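Local coordinates for hypothetical protein TTHA0179 (Thermus thermophilus, PDB 2DPW) that is of unknown function but probably acts as a nucleotidyltransferase of the MobA-like family, at residues D93-T98 with E219-V224. Sequence-based numbering, arbitrary orientation.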
loop_
_atom_site.group_PDB
_atom_site.type_symbol
_atom_site.label_atom_id
_atom_site.label_comp_id
_atom_site.label_asym_id
_atom_site.label_seq_id
_atom_site.Cartn_x
_atom_site.Cartn_y
_atom_site.Cartn_z
ATOM N N ASP A 93 3.825 -7.961 -2.005
ATOM C CA ASP A 93 4.783 -8.531 -1.059
ATOM C C ASP A 93 4.352 -8.536 0.404
ATOM O O ASP A 93 5.181 -8.432 1.309
ATOM C CB ASP A 93 6.119 -7.809 -1.183
ATOM C CG ASP A 93 6.063 -6.402 -0.656
ATOM O OD1 ASP A 93 4.973 -5.790 -0.732
ATOM O OD2 ASP A 93 7.108 -5.910 -0.177
ATOM N N ILE A 94 3.050 -8.632 0.635
ATOM C CA ILE A 94 2.530 -8.700 1.988
ATOM C C ILE A 94 1.724 -9.989 2.015
ATOM O O ILE A 94 0.498 -9.969 2.027
ATOM C CB ILE A 94 1.626 -7.492 2.340
ATOM C CG1 ILE A 94 0.775 -7.085 1.126
ATOM C CG2 ILE A 94 2.490 -6.344 2.870
ATOM C CD1 ILE A 94 -0.322 -6.054 1.443
ATOM N N PRO A 95 2.424 -11.136 2.015
ATOM C CA PRO A 95 1.873 -12.491 2.032
ATOM C C PRO A 95 1.040 -12.858 3.263
ATOM O O PRO A 95 0.322 -13.860 3.246
ATOM C CB PRO A 95 3.120 -13.358 1.899
ATOM C CG PRO A 95 4.119 -12.583 2.677
ATOM C CD PRO A 95 3.891 -11.186 2.157
ATOM N N HIS A 96 1.138 -12.061 4.324
ATOM C CA HIS A 96 0.376 -12.324 5.536
ATOM C C HIS A 96 -1.008 -11.698 5.463
ATOM O O HIS A 96 -1.821 -11.876 6.371
ATOM C CB HIS A 96 1.096 -11.770 6.767
ATOM C CG HIS A 96 2.436 -12.381 7.010
ATOM N ND1 HIS A 96 3.615 -11.751 6.675
ATOM C CD2 HIS A 96 2.788 -13.576 7.543
ATOM C CE1 HIS A 96 4.633 -12.527 6.989
ATOM N NE2 HIS A 96 4.158 -13.643 7.518
ATOM N N LEU A 97 -1.268 -10.957 4.389
ATOM C CA LEU A 97 -2.555 -10.298 4.218
ATOM C C LEU A 97 -3.717 -11.286 4.337
ATOM O O LEU A 97 -3.713 -12.347 3.712
ATOM C CB LEU A 97 -2.621 -9.580 2.865
ATOM C CG LEU A 97 -3.883 -8.723 2.638
ATOM C CD1 LEU A 97 -3.815 -7.455 3.473
ATOM C CD2 LEU A 97 -4.010 -8.373 1.165
ATOM N N THR A 98 -4.714 -10.915 5.139
ATOM C CA THR A 98 -5.894 -11.741 5.375
ATOM C C THR A 98 -7.177 -11.044 4.947
ATOM O O THR A 98 -7.229 -9.821 4.854
ATOM C CB THR A 98 -6.046 -12.074 6.861
ATOM O OG1 THR A 98 -6.290 -10.872 7.593
ATOM C CG2 THR A 98 -4.807 -12.701 7.385
ATOM N N GLU A 219 -0.836 -7.229 9.258
ATOM C CA GLU A 219 -0.519 -7.961 8.027
ATOM C C GLU A 219 -0.733 -7.022 6.848
ATOM O O GLU A 219 -0.371 -7.330 5.710
ATOM C CB GLU A 219 -1.409 -9.203 7.871
ATOM C CG GLU A 219 -2.893 -8.952 8.019
ATOM C CD GLU A 219 -3.366 -9.065 9.459
ATOM O OE1 GLU A 219 -2.787 -8.401 10.346
ATOM O OE2 GLU A 219 -4.328 -9.823 9.703
ATOM N N VAL A 220 -1.318 -5.869 7.150
ATOM C CA VAL A 220 -1.590 -4.845 6.167
ATOM C C VAL A 220 -0.309 -4.112 5.772
ATOM O O VAL A 220 -0.262 -3.438 4.743
ATOM C CB VAL A 220 -2.593 -3.826 6.732
ATOM C CG1 VAL A 220 -1.872 -2.646 7.355
ATOM C CG2 VAL A 220 -3.496 -3.362 5.659
ATOM N N GLY A 221 0.730 -4.257 6.587
ATOM C CA GLY A 221 1.978 -3.568 6.304
ATOM C C GLY A 221 3.274 -4.352 6.429
ATOM O O GLY A 221 4.297 -3.932 5.896
ATOM N N VAL A 222 3.247 -5.481 7.130
ATOM C CA VAL A 222 4.456 -6.287 7.285
ATOM C C VAL A 222 4.750 -7.047 6.002
ATOM O O VAL A 222 4.168 -8.104 5.733
ATOM C CB VAL A 222 4.325 -7.308 8.429
ATOM C CG1 VAL A 222 5.637 -8.047 8.598
ATOM C CG2 VAL A 222 3.948 -6.610 9.713
ATOM N N ASP A 223 5.656 -6.496 5.210
ATOM C CA ASP A 223 6.038 -7.111 3.952
ATOM C C ASP A 223 7.257 -8.006 4.139
ATOM O O ASP A 223 7.777 -8.144 5.243
ATOM C CB ASP A 223 6.350 -6.026 2.926
ATOM C CG ASP A 223 7.487 -5.130 3.366
ATOM O OD1 ASP A 223 7.344 -4.456 4.408
ATOM O OD2 ASP A 223 8.528 -5.105 2.673
ATOM N N VAL A 224 7.699 -8.614 3.048
ATOM C CA VAL A 224 8.864 -9.491 3.051
ATOM C C VAL A 224 9.952 -8.816 2.217
ATOM O O VAL A 224 9.725 -8.454 1.059
ATOM C CB VAL A 224 8.524 -10.862 2.433
ATOM C CG1 VAL A 224 9.757 -11.723 2.377
ATOM C CG2 VAL A 224 7.433 -11.544 3.241
#
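V224 N with D93 O, and T98 OG1 with E219 OE2, are the two hydrogen bonds that join these loops, one near each end, and between them carbon atoms rest largely on backbone carbonyls. At one end V224 N donates to D93 O over 3.1 Å, with an N-H...O angle of 142°. At the other, the hydroxyl of T98 donates to E219, OG1 to OE2 at 3.1 Å, using the carboxylate's anti lone pair, the one turned away from OE1. In E219, chi1 (51°) sets CG between the backbone N and the carbonyl carbon, close to H96 O, and the bend at chi2 (-89°) then carries the carboxylate across to the threonine. T98 OG1 is used twice, since as N-cap of helix 99-108 it also accepts from A101 N.

The acidic pair D93 and D223 teaches a different lesson. Their side chains run side by side, with OD2 of D93 3.3 Å from OD2 of D223. Two acceptors cannot bond each other; salt bridges from K24 to D93 OD2 and from R133 to D223 OD1 probably offset the like charges, to which D225 adds another close to D223 OD2. T91 hydrogen-bonds D93 OD1.

Between the ends, I94 CG2 rests 3.8 Å from V222 O and against the backbone of D223, while P95 CG meets V224 CG2 at 3.5 Å. H96 turns a ring edge to V222 O, in plane, though ND1 at 3.8 Å makes no bond; F128 and Y29 pack edge-to-face with the ring. The loop from strand 86-91 passes through a type I turn, I94-L97, closed by L97 N to I94 O, into helix 99-108, N-capped by T98. E219-V224, leading to helix 227-230, packs on this loop, consistent with the GT-A-like alpha/beta fold of MobA-related proteins.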